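Local atomic coordinates of ArCE4A (Arthrobacter sp. AW19M34-1, PDB entry 5LGC), a protein that probably removes acetyl groups from N-acetylglucosamine-containing polysaccharides such as chitin, as a family 4 carbohydrate esterase with a NodB-homology domain. Residues 28-33 with 167-172; 88-93 with 123-128; 117-122 with 132-137; 141-146 with 157-162. All blocks are in the same frame, centred on the assembly; numbering follows the deposited sequence.

Contact 1 (28-33 with 167-172). With NAG (2-acetamido-2-deoxy-beta-D-glucopyranose), chain B.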
# COMPACT_ATOMS: atom_id res chain seq x y z
N ALA A 28 0.77 -6.95 6.74
CA ALA A 28 0.76 -5.57 6.26
C ALA A 28 -0.53 -5.24 5.51
O ALA A 28 -0.82 -5.83 4.47
CB ALA A 28 1.97 -5.33 5.36
N LEU A 29 -1.30 -4.30 6.05
CA LEU A 29 -2.49 -3.78 5.37
C LEU A 29 -2.07 -2.69 4.39
O LEU A 29 -1.44 -1.71 4.79
CB LEU A 29 -3.50 -3.22 6.37
CG LEU A 29 -3.96 -4.15 7.49
CD1 LEU A 29 -4.99 -3.45 8.37
CD2 LEU A 29 -4.52 -5.43 6.90
N THR A 30 -2.41 -2.86 3.12
CA THR A 30 -2.02 -1.88 2.11
C THR A 30 -3.24 -1.34 1.37
O THR A 30 -4.21 -2.05 1.15
CB THR A 30 -1.03 -2.46 1.09
OG1 THR A 30 -1.70 -3.44 0.28
CG2 THR A 30 0.15 -3.12 1.80
N PHE A 31 -3.17 -0.07 0.98
CA PHE A 31 -4.26 0.58 0.28
C PHE A 31 -3.77 1.24 -1.00
O PHE A 31 -2.84 2.05 -0.97
CB PHE A 31 -4.95 1.61 1.17
CG PHE A 31 -5.49 1.03 2.44
CD1 PHE A 31 -6.74 0.45 2.47
CD2 PHE A 31 -4.73 1.04 3.60
CE1 PHE A 31 -7.24 -0.10 3.64
CE2 PHE A 31 -5.22 0.49 4.77
CZ PHE A 31 -6.48 -0.08 4.79
N ASP A 32 -4.41 0.90 -2.11
CA ASP A 32 -4.00 1.43 -3.41
C ASP A 32 -4.92 2.54 -3.92
O ASP A 32 -6.10 2.59 -3.57
CB ASP A 32 -3.94 0.31 -4.44
CG ASP A 32 -2.72 -0.56 -4.27
OD1 ASP A 32 -2.19 -0.67 -3.15
OD2 ASP A 32 -2.28 -1.15 -5.28
N ASP A 33 -4.34 3.41 -4.75
CA ASP A 33 -5.06 4.33 -5.64
C ASP A 33 -5.62 5.56 -4.95
O ASP A 33 -6.39 6.31 -5.54
CB ASP A 33 -6.20 3.61 -6.37
CG ASP A 33 -5.69 2.61 -7.37
OD1 ASP A 33 -4.51 2.72 -7.76
OD2 ASP A 33 -6.47 1.73 -7.79
N GLY A 167 3.27 -12.76 7.56
CA GLY A 167 4.07 -12.14 6.52
C GLY A 167 3.24 -11.73 5.32
O GLY A 167 3.79 -11.24 4.33
N SER A 168 1.93 -11.94 5.38
CA SER A 168 1.08 -11.59 4.26
C SER A 168 1.05 -10.09 4.01
O SER A 168 1.22 -9.28 4.93
CB SER A 168 -0.36 -12.08 4.48
OG SER A 168 -0.48 -13.45 4.18
N ILE A 169 0.85 -9.74 2.75
CA ILE A 169 0.55 -8.38 2.34
C ILE A 169 -0.86 -8.36 1.77
O ILE A 169 -1.14 -9.02 0.77
CB ILE A 169 1.54 -7.87 1.30
CG1 ILE A 169 2.95 -7.83 1.89
CG2 ILE A 169 1.12 -6.51 0.78
CD1 ILE A 169 4.02 -7.49 0.89
N ILE A 170 -1.76 -7.63 2.42
CA ILE A 170 -3.16 -7.62 2.02
C ILE A 170 -3.47 -6.43 1.13
O ILE A 170 -3.12 -5.30 1.46
CB ILE A 170 -4.08 -7.61 3.25
CG1 ILE A 170 -3.77 -8.81 4.15
CG2 ILE A 170 -5.54 -7.61 2.82
CD1 ILE A 170 -4.61 -8.85 5.40
N LEU A 171 -4.10 -6.69 -0.01
CA LEU A 171 -4.41 -5.62 -0.94
C LEU A 171 -5.83 -5.11 -0.79
O LEU A 171 -6.80 -5.86 -0.96
CB LEU A 171 -4.18 -6.08 -2.38
CG LEU A 171 -4.68 -5.09 -3.43
CD1 LEU A 171 -3.91 -3.79 -3.37
CD2 LEU A 171 -4.62 -5.69 -4.83
N MET A 172 -5.94 -3.83 -0.48
CA MET A 172 -7.22 -3.15 -0.43
C MET A 172 -7.11 -1.86 -1.22
O MET A 172 -6.01 -1.46 -1.61
CB MET A 172 -7.63 -2.87 1.02
CG MET A 172 -8.32 -4.05 1.69
SD MET A 172 -8.43 -3.88 3.48
CE MET A 172 -6.70 -3.66 3.88
C1 NAG B . -6.98 -3.71 -10.22
C2 NAG B . -6.19 -2.51 -10.05
C3 NAG B . -7.16 -1.46 -9.47
C4 NAG B . -8.14 -1.18 -10.56
C5 NAG B . -8.85 -2.49 -10.91
C6 NAG B . -9.86 -2.22 -12.03
C7 NAG B . -4.05 -2.19 -8.79
C8 NAG B . -3.22 -2.79 -7.65
N2 NAG B . -5.19 -2.85 -9.02
O3 NAG B . -6.47 -0.27 -9.09
O4 NAG B . -9.13 -0.24 -10.09
O5 NAG B . -7.91 -3.48 -11.34
O6 NAG B . -9.18 -1.70 -13.18
O7 NAG B . -3.59 -1.33 -9.53

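Contact 2 (88-93 with 123-128). With NAG (2-acetamido-2-deoxy-beta-D-glucopyranose), chain B; NAG (2-acetamido-2-deoxy-beta-D-glucopyranose), chain C.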
# COMPACT_ATOMS: atom_id res chain seq x y z
N ASP A 88 -0.46 0.50 -17.28
CA ASP A 88 0.23 -0.79 -17.36
C ASP A 88 1.64 -0.53 -17.86
O ASP A 88 1.84 -0.15 -19.02
CB ASP A 88 -0.54 -1.74 -18.28
CG ASP A 88 0.09 -3.14 -18.39
OD1 ASP A 88 1.28 -3.33 -18.04
OD2 ASP A 88 -0.62 -4.05 -18.86
N ILE A 89 2.62 -0.75 -17.00
CA ILE A 89 4.00 -0.40 -17.32
C ILE A 89 4.58 -1.27 -18.43
O ILE A 89 5.55 -0.88 -19.08
CB ILE A 89 4.93 -0.52 -16.08
CG1 ILE A 89 5.06 -1.98 -15.63
CG2 ILE A 89 4.42 0.36 -14.94
CD1 ILE A 89 6.24 -2.24 -14.74
N THR A 90 3.99 -2.44 -18.65
CA THR A 90 4.50 -3.37 -19.66
C THR A 90 4.23 -2.89 -21.07
O THR A 90 4.81 -3.41 -22.02
CB THR A 90 3.89 -4.78 -19.49
OG1 THR A 90 2.48 -4.72 -19.73
CG2 THR A 90 4.14 -5.30 -18.10
N LYS A 91 3.36 -1.89 -21.21
CA LYS A 91 3.04 -1.33 -22.53
C LYS A 91 3.70 0.01 -22.77
O LYS A 91 3.57 0.59 -23.85
CB LYS A 91 1.52 -1.17 -22.70
CG LYS A 91 0.76 -2.47 -22.81
CD LYS A 91 -0.72 -2.22 -23.07
CE LYS A 91 -1.41 -1.59 -21.87
NZ LYS A 91 -1.42 -0.10 -21.92
N LEU A 92 4.41 0.52 -21.77
CA LEU A 92 5.00 1.85 -21.87
C LEU A 92 6.42 1.81 -22.43
O LEU A 92 7.08 0.78 -22.39
CB LEU A 92 5.02 2.54 -20.50
CG LEU A 92 3.67 2.91 -19.87
CD1 LEU A 92 3.91 3.74 -18.62
CD2 LEU A 92 2.79 3.66 -20.86
N THR A 93 6.87 2.95 -22.94
CA THR A 93 8.25 3.13 -23.33
C THR A 93 9.12 3.32 -22.09
O THR A 93 8.61 3.42 -20.98
CB THR A 93 8.43 4.35 -24.24
OG1 THR A 93 7.95 5.51 -23.56
CG2 THR A 93 7.66 4.16 -25.53
N TYR A 123 -2.00 -3.14 -11.75
CA TYR A 123 -2.55 -4.41 -12.23
C TYR A 123 -1.63 -5.59 -11.93
O TYR A 123 -1.87 -6.70 -12.39
CB TYR A 123 -2.87 -4.32 -13.73
CG TYR A 123 -3.58 -3.04 -14.06
CD1 TYR A 123 -4.88 -2.82 -13.64
CD2 TYR A 123 -2.93 -2.02 -14.75
CE1 TYR A 123 -5.54 -1.63 -13.92
CE2 TYR A 123 -3.58 -0.82 -15.03
CZ TYR A 123 -4.88 -0.64 -14.61
OH TYR A 123 -5.54 0.54 -14.88
N GLY A 124 -0.59 -5.33 -11.13
CA GLY A 124 0.38 -6.35 -10.78
C GLY A 124 1.24 -6.74 -11.96
O GLY A 124 2.01 -7.70 -11.90
N ALA A 125 1.12 -5.97 -13.04
CA ALA A 125 1.81 -6.26 -14.28
C ALA A 125 3.25 -5.75 -14.26
O ALA A 125 3.50 -4.55 -14.14
CB ALA A 125 1.05 -5.64 -15.46
N HIS A 126 4.20 -6.67 -14.41
CA HIS A 126 5.61 -6.33 -14.37
C HIS A 126 6.44 -7.42 -15.01
O HIS A 126 5.92 -8.49 -15.34
CB HIS A 126 6.07 -6.11 -12.92
CG HIS A 126 6.16 -7.38 -12.13
ND1 HIS A 126 7.36 -7.98 -11.82
CD2 HIS A 126 5.20 -8.17 -11.60
CE1 HIS A 126 7.14 -9.08 -11.13
NE2 HIS A 126 5.83 -9.21 -10.98
N GLY A 127 7.72 -7.16 -15.18
CA GLY A 127 8.64 -8.12 -15.77
C GLY A 127 10.06 -7.65 -15.56
O GLY A 127 10.30 -6.46 -15.41
N ALA A 128 11.00 -8.59 -15.57
CA ALA A 128 12.40 -8.30 -15.29
C ALA A 128 12.93 -7.10 -16.07
O ALA A 128 13.56 -6.21 -15.49
CB ALA A 128 13.26 -9.53 -15.59
C1 NAG B . -6.98 -3.71 -10.22
C2 NAG B . -6.19 -2.51 -10.05
C3 NAG B . -7.16 -1.46 -9.47
C4 NAG B . -8.14 -1.18 -10.56
C5 NAG B . -8.85 -2.49 -10.91
C6 NAG B . -9.86 -2.22 -12.03
C7 NAG B . -4.05 -2.19 -8.79
C8 NAG B . -3.22 -2.79 -7.65
N2 NAG B . -5.19 -2.85 -9.02
O3 NAG B . -6.47 -0.27 -9.09
O4 NAG B . -9.13 -0.24 -10.09
O5 NAG B . -7.91 -3.48 -11.34
O6 NAG B . -9.18 -1.70 -13.18
O7 NAG B . -3.59 -1.33 -9.53
C1 NAG C . -5.97 -8.82 -10.89
C2 NAG C . -7.01 -8.09 -11.76
C3 NAG C . -6.54 -6.65 -11.92
C4 NAG C . -6.46 -6.03 -10.54
C5 NAG C . -5.43 -6.81 -9.73
C6 NAG C . -5.24 -6.15 -8.36
C7 NAG C . -6.08 -8.92 -13.93
C8 NAG C . -6.45 -9.65 -15.22
N2 NAG C . -7.11 -8.76 -13.07
O1 NAG C . -6.39 -10.17 -10.66
O3 NAG C . -7.50 -5.93 -12.71
O4 NAG C . -6.03 -4.69 -10.63
O5 NAG C . -5.85 -8.19 -9.61
O6 NAG C . -6.49 -6.12 -7.66
O7 NAG C . -4.93 -8.51 -13.77
O HOH W 1 2.19 -2.36 -14.22

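Contact 3 (117-122 with 132-137)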
# COMPACT_ATOMS: atom_id res chain seq x y z
N GLN A 117 9.84 4.50 -0.92
CA GLN A 117 10.96 3.58 -0.99
C GLN A 117 10.54 2.30 -1.69
O GLN A 117 11.35 1.42 -1.95
CB GLN A 117 11.48 3.26 0.42
CG GLN A 117 11.88 4.49 1.23
CD GLN A 117 13.23 5.04 0.84
OE1 GLN A 117 13.51 5.29 -0.34
NE2 GLN A 117 14.10 5.23 1.83
N ILE A 118 9.24 2.20 -1.98
CA ILE A 118 8.69 1.02 -2.63
C ILE A 118 7.69 1.41 -3.71
O ILE A 118 7.10 2.49 -3.65
CB ILE A 118 8.01 0.07 -1.61
CG1 ILE A 118 6.94 0.82 -0.82
CG2 ILE A 118 9.03 -0.54 -0.67
CD1 ILE A 118 6.19 -0.05 0.18
N LEU A 119 7.52 0.54 -4.69
CA LEU A 119 6.56 0.76 -5.77
C LEU A 119 5.72 -0.49 -5.98
O LEU A 119 6.23 -1.60 -5.95
CB LEU A 119 7.29 1.15 -7.07
CG LEU A 119 6.43 1.57 -8.27
CD1 LEU A 119 7.14 2.62 -9.10
CD2 LEU A 119 6.07 0.37 -9.14
N ARG A 120 4.42 -0.30 -6.20
CA ARG A 120 3.56 -1.40 -6.62
C ARG A 120 3.14 -1.20 -8.07
O ARG A 120 2.55 -0.18 -8.41
CB ARG A 120 2.33 -1.51 -5.72
CG ARG A 120 1.34 -2.61 -6.11
CD ARG A 120 0.25 -2.79 -5.05
NE ARG A 120 0.70 -3.58 -3.91
CZ ARG A 120 0.11 -3.58 -2.71
NH1 ARG A 120 -0.95 -2.81 -2.48
NH2 ARG A 120 0.60 -4.33 -1.74
N PRO A 121 3.47 -2.16 -8.94
CA PRO A 121 3.08 -2.02 -10.35
C PRO A 121 1.57 -2.15 -10.54
O PRO A 121 0.96 -3.06 -9.98
CB PRO A 121 3.82 -3.17 -11.04
CG PRO A 121 4.10 -4.17 -9.95
CD PRO A 121 4.29 -3.36 -8.69
N PRO A 122 0.97 -1.22 -11.30
CA PRO A 122 -0.47 -1.27 -11.60
C PRO A 122 -0.88 -2.60 -12.22
O PRO A 122 -0.17 -3.12 -13.08
CB PRO A 122 -0.64 -0.12 -12.60
CG PRO A 122 0.42 0.86 -12.20
CD PRO A 122 1.60 0.00 -11.82
N ARG A 132 13.85 -3.62 -13.96
CA ARG A 132 15.21 -3.09 -13.98
C ARG A 132 15.23 -1.57 -13.97
O ARG A 132 16.21 -0.96 -13.54
CB ARG A 132 15.98 -3.57 -15.22
CG ARG A 132 16.57 -4.98 -15.12
CD ARG A 132 17.05 -5.29 -13.71
NE ARG A 132 18.18 -6.22 -13.70
CZ ARG A 132 19.45 -5.85 -13.63
NH1 ARG A 132 19.76 -4.56 -13.52
NH2 ARG A 132 20.41 -6.76 -13.63
N LEU A 133 14.15 -0.98 -14.47
CA LEU A 133 14.08 0.45 -14.68
C LEU A 133 13.42 1.15 -13.50
O LEU A 133 13.26 2.37 -13.50
CB LEU A 133 13.31 0.75 -15.96
CG LEU A 133 13.78 -0.05 -17.18
CD1 LEU A 133 12.93 0.27 -18.40
CD2 LEU A 133 15.25 0.21 -17.44
N ILE A 134 13.04 0.37 -12.50
CA ILE A 134 12.41 0.88 -11.29
C ILE A 134 13.42 0.92 -10.16
O ILE A 134 13.95 -0.11 -9.75
CB ILE A 134 11.21 0.01 -10.87
CG1 ILE A 134 10.30 -0.28 -12.07
CG2 ILE A 134 10.44 0.67 -9.75
CD1 ILE A 134 9.34 0.84 -12.40
N PRO A 135 13.69 2.13 -9.63
CA PRO A 135 14.70 2.36 -8.59
C PRO A 135 14.30 1.84 -7.21
O PRO A 135 15.05 2.00 -6.25
CB PRO A 135 14.83 3.88 -8.58
CG PRO A 135 13.49 4.36 -9.01
CD PRO A 135 13.01 3.37 -10.02
N TYR A 136 13.12 1.22 -7.11
CA TYR A 136 12.63 0.70 -5.84
C TYR A 136 12.30 -0.78 -5.92
O TYR A 136 12.09 -1.31 -7.01
CB TYR A 136 11.36 1.44 -5.41
CG TYR A 136 11.44 2.93 -5.51
CD1 TYR A 136 12.39 3.63 -4.78
CD2 TYR A 136 10.56 3.64 -6.31
CE1 TYR A 136 12.46 4.99 -4.86
CE2 TYR A 136 10.63 5.01 -6.39
CZ TYR A 136 11.59 5.68 -5.67
OH TYR A 136 11.70 7.04 -5.72
N PRO A 137 12.23 -1.44 -4.76
CA PRO A 137 11.65 -2.78 -4.69
C PRO A 137 10.20 -2.78 -5.17
O PRO A 137 9.46 -1.86 -4.83
CB PRO A 137 11.72 -3.12 -3.20
CG PRO A 137 12.84 -2.30 -2.68
CD PRO A 137 12.80 -1.03 -3.47

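Contact 4 (141-146 with 157-162). With NAG (2-acetamido-2-deoxy-beta-D-glucopyranose), chain C.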
# COMPACT_ATOMS: atom_id res chain seq x y z
N TRP A 141 1.32 -8.43 -3.65
CA TRP A 141 0.44 -8.82 -2.55
C TRP A 141 0.24 -10.33 -2.57
O TRP A 141 0.48 -10.97 -3.59
CB TRP A 141 -0.92 -8.11 -2.66
CG TRP A 141 -1.57 -8.38 -3.97
CD1 TRP A 141 -2.38 -9.43 -4.28
CD2 TRP A 141 -1.42 -7.62 -5.17
NE1 TRP A 141 -2.77 -9.36 -5.59
CE2 TRP A 141 -2.19 -8.26 -6.16
CE3 TRP A 141 -0.73 -6.45 -5.50
CZ2 TRP A 141 -2.29 -7.77 -7.46
CZ3 TRP A 141 -0.82 -5.96 -6.80
CH2 TRP A 141 -1.59 -6.62 -7.76
N ASP A 142 -0.20 -10.91 -1.46
CA ASP A 142 -0.52 -12.33 -1.50
C ASP A 142 -1.98 -12.55 -1.14
O ASP A 142 -2.51 -13.64 -1.33
CB ASP A 142 0.40 -13.13 -0.57
CG ASP A 142 0.15 -12.84 0.88
OD1 ASP A 142 0.07 -11.65 1.25
OD2 ASP A 142 0.01 -13.81 1.66
N VAL A 143 -2.63 -11.51 -0.63
CA VAL A 143 -4.06 -11.58 -0.36
C VAL A 143 -4.78 -10.47 -1.13
O VAL A 143 -4.57 -9.29 -0.87
CB VAL A 143 -4.37 -11.45 1.15
CG1 VAL A 143 -5.87 -11.56 1.38
CG2 VAL A 143 -3.64 -12.52 1.94
N ASP A 144 -5.62 -10.87 -2.07
CA ASP A 144 -6.43 -9.92 -2.81
C ASP A 144 -7.85 -9.93 -2.25
O ASP A 144 -8.58 -10.90 -2.45
CB ASP A 144 -6.43 -10.25 -4.30
CG ASP A 144 -6.99 -9.13 -5.15
OD1 ASP A 144 -7.60 -8.19 -4.60
OD2 ASP A 144 -6.84 -9.19 -6.39
N THR A 145 -8.23 -8.87 -1.55
CA THR A 145 -9.56 -8.79 -0.94
C THR A 145 -10.65 -8.65 -1.99
O THR A 145 -11.83 -8.89 -1.70
CB THR A 145 -9.67 -7.61 0.05
OG1 THR A 145 -9.34 -6.39 -0.62
CG2 THR A 145 -8.74 -7.82 1.23
N LEU A 146 -10.25 -8.27 -3.19
CA LEU A 146 -11.15 -8.04 -4.31
C LEU A 146 -12.13 -6.89 -4.04
O LEU A 146 -13.16 -6.79 -4.70
CB LEU A 146 -11.93 -9.32 -4.65
CG LEU A 146 -11.07 -10.53 -5.02
CD1 LEU A 146 -11.93 -11.77 -5.17
CD2 LEU A 146 -10.28 -10.26 -6.29
N VAL A 157 -13.41 -8.04 4.67
CA VAL A 157 -12.97 -8.58 5.95
C VAL A 157 -12.78 -10.09 5.86
O VAL A 157 -11.75 -10.61 6.28
CB VAL A 157 -13.98 -8.26 7.07
CG1 VAL A 157 -13.62 -9.01 8.34
CG2 VAL A 157 -14.05 -6.76 7.32
N ARG A 158 -13.76 -10.78 5.29
CA ARG A 158 -13.73 -12.24 5.22
C ARG A 158 -12.53 -12.79 4.46
O ARG A 158 -11.88 -13.73 4.91
CB ARG A 158 -15.01 -12.75 4.56
CG ARG A 158 -15.14 -14.26 4.64
CD ARG A 158 -16.24 -14.79 3.75
NE ARG A 158 -15.76 -15.13 2.41
CZ ARG A 158 -16.35 -14.73 1.28
NH1 ARG A 158 -17.44 -13.98 1.34
NH2 ARG A 158 -15.85 -15.09 0.11
N ILE A 159 -12.25 -12.21 3.30
CA ILE A 159 -11.12 -12.67 2.50
C ILE A 159 -9.79 -12.36 3.19
O ILE A 159 -8.96 -13.25 3.35
CB ILE A 159 -11.13 -12.05 1.10
CG1 ILE A 159 -12.38 -12.51 0.34
CG2 ILE A 159 -9.87 -12.44 0.33
CD1 ILE A 159 -12.49 -11.93 -1.05
N ALA A 160 -9.61 -11.10 3.58
CA ALA A 160 -8.40 -10.69 4.30
C ALA A 160 -8.14 -11.61 5.48
O ALA A 160 -7.03 -12.11 5.66
CB ALA A 160 -8.51 -9.25 4.77
N LEU A 161 -9.18 -11.87 6.26
CA LEU A 161 -9.04 -12.62 7.50
C LEU A 161 -8.72 -14.09 7.27
O LEU A 161 -7.84 -14.66 7.92
CB LEU A 161 -10.32 -12.49 8.32
CG LEU A 161 -10.27 -12.87 9.79
CD1 LEU A 161 -9.11 -12.17 10.48
CD2 LEU A 161 -11.59 -12.48 10.41
N GLU A 162 -9.43 -14.72 6.34
CA GLU A 162 -9.25 -16.15 6.15
C GLU A 162 -8.05 -16.48 5.27
O GLU A 162 -7.50 -17.58 5.36
CB GLU A 162 -10.53 -16.78 5.60
CG GLU A 162 -11.50 -17.15 6.72
CD GLU A 162 -12.77 -17.80 6.23
OE1 GLU A 162 -12.87 -18.09 5.02
OE2 GLU A 162 -13.68 -18.03 7.07
C1 NAG C . -5.97 -8.82 -10.89
C2 NAG C . -7.01 -8.09 -11.76
C3 NAG C . -6.54 -6.65 -11.92
C4 NAG C . -6.46 -6.03 -10.54
C5 NAG C . -5.43 -6.81 -9.73
C6 NAG C . -5.24 -6.15 -8.36
C7 NAG C . -6.08 -8.92 -13.93
C8 NAG C . -6.45 -9.65 -15.22
N2 NAG C . -7.11 -8.76 -13.07
O1 NAG C . -6.39 -10.17 -10.66
O3 NAG C . -7.50 -5.93 -12.71
O4 NAG C . -6.03 -4.69 -10.63
O5 NAG C . -5.85 -8.19 -9.61
O6 NAG C . -6.49 -6.12 -7.66
O7 NAG C . -4.93 -8.51 -13.77

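Contact 1 (28-33 with 167-172)
Phe31 and Met172 pair on neighbouring parallel strands, 28-32 and 168-172, in the central sheet of the distorted (beta/alpha) barrel usual for NodB-homology deacetylases. The two side chains run side by side. Met172 bends at its last torsion (chi3 -56°), which brings CE to 3.6 Å from CE1 of Phe31, while SD sits 5.0 Å from the ring centroid in an oblique Met-aromatic contact. Leu29 and Ile170 share this face, also pointing the same way, with CD2 of Leu29 3.7 Å from CD1 of Ile170; helix 177-192 packs against Leu29, Phe31 and Met172. The other face carries Ala28, Ile169, Thr30 and Leu171. Here the side chains of Thr30 and Ile169 cross at a slant, CG2 meeting CG2, and the Leu171 side chain crosses that of Asp32 at about a right angle, CD1 lying 3.6 Å from CG of Asp32. The Asp32 carboxylate is held through OD1 by a salt bridge to Arg120, and its OD2 lies 3.0 Å from the acetyl methyl C8 of NAG (chain B), placing this end of the sheet at the sugar site. A parallel ladder of backbone bonds joins the strands, from Ala28 N to Ser168 O through to Asp32 N and Met172 O. Ile170 O is gripped twice: Thr30 N reaches it nearly head-on at 3.0 Å, and Thr30 OG1, 2.6 Å away, donates from above its carbonyl plane.

Contact 2 (88-93 with 123-128)
An Asx turn begun by Asp88 rests on the loop 123-128 through the methyl of Ala125, whose CB lies 3.5 Å from OD1 of Asp88. With CG anti to the backbone N (chi1 -178°), the carboxylate folds over the following residues, and OD1 accepts the Thr90 backbone N-H at 2.9 Å on its anti side, 33° out of the carboxylate plane. Thr90 OG1 also donates to OD1, at a spacing short enough to be taken with caution. Replacing Asp88 by alanine would probably leave Thr90 N and OG1 without this acceptor, freeing the turn to shift on Ala125. Both loops belong to the NodB-homology domain, at the mouth where the sugars bind: Tyr123 N donates almost straight (174°) to O7 of NAG (chain B) at 3.3 Å, and its ring has the O6 of that sugar at one edge and Asp88 N near its plane at CE2. Beyond Ala125, Ile89 lays CG1 3.4 Å from Ala125 O. A water bridges the backbones of the same two residues, accepting from Ile89 N and donating to Ala125 O at 2.6 Å. Thr90 CG2 closes the outer end, 3.9 Å from His126 N, while the His126 imidazole turns off to Asp131.

Contact 3 (117-122 with 132-137)
Leu119 and Pro137 are joined by one backbone hydrogen bond across the contact, Leu119 N to Pro137 O, 3.1 Å long and nearly straight at 171°. Leu119 has a second backbone tie to Val139, so the pairing carries on past Pro137 in the manner of two neighbouring extended chains. Apolar packing supplies the next layer. Leu119 stands with CG anti to its N (chi1 -174°), which turns its side chain to Ile134; the two cross at about a right angle, CD1 of Leu119 being 3.9 Å from CG2 of Ile134. CB of Leu119 also comes to the edge of the Tyr136 ring, 4.2 Å from CD2, while Pro135 CG covers one face of that ring, 3.9 Å above its plane and over its centre. A third group of contacts centres on the Gln117 carbonyl. Gln117 O lies 3.2 Å from CD of Pro137 and 3.5 Å from CB of Tyr136, so carbon atoms of both residues crowd round it. CB of Tyr136 also rests 3.9 Å from CA of Ile118. The contact closes a short excursion of the NodB-homology domain that holds helix 128-131. Ile134 leans on helix 94-112, Ile118 turns away to strand 54-57, and Arg120, directed away from 132-137, reaches across to strands 26-32 and 168-173.

Contact 4 (141-146 with 157-162)
Ile159 drives its apolar tip against polar backbone: CD1 lies 3.2 Å from Thr145 O and CG2 3.4 Å from Asp144 O, so two carbonyl oxygens meet methyl groups. CG2 is anti to the backbone N while CG1 takes the position beside it (chi1 -64°), and this spreads the two branches over successive peptides of 143-146. Thr145 O has its polar partner in His150. The rest of the packing is hydrocarbon: the Leu146 side chain crosses that of Ile159 at about a right angle, CD1 to CD1, and Ala160, the second helix residue, has its CA 4.0 Å from CG1 of Val143 and its CB 3.8 Å from CG2 of Thr145, whose OG1 is bonded to Leu171 O. Asp144 turns from the helix to the sugar. OD1 accepts Leu146 N at 3.0 Å from above the carboxylate plane, forming an Asx turn, and OD2 takes a weak bond from O6 of NAG (chain C), 3.3 Å away. With an alanine in place of Asp144, Leu146 N and that sugar hydroxyl would probably each lose an acceptor. Strand 143-144 leads through a short helix, 147-150, and helix 153-163 into the parallel neighbouring strand 168-173, a beta-alpha-beta crossover, the building unit of the barrel in NodB-homology domains.

How the contacts relate
Contact 1 pairs strand 26-32 with strand 168-173 near the centre of the chain, and its segments bracket the other three contacts in sequence. Contacts 2 and 3 interleave along the chain, their centres about 11 Å apart; contact 4 follows both. Contacts 1 and 4, with centres about 9 Å apart, share the sheet, and Asp142 ties them by probable bonds to Ile169 N and Ser168 OG. Arg120 connects contact 3 to contacts 1 and 4, packing on Trp141 in the latter. Contacts 1 and 2 both touch NAG (chain B), contacts 2 and 4 NAG (chain C), so strand ends and loops together line one sugar-binding cleft.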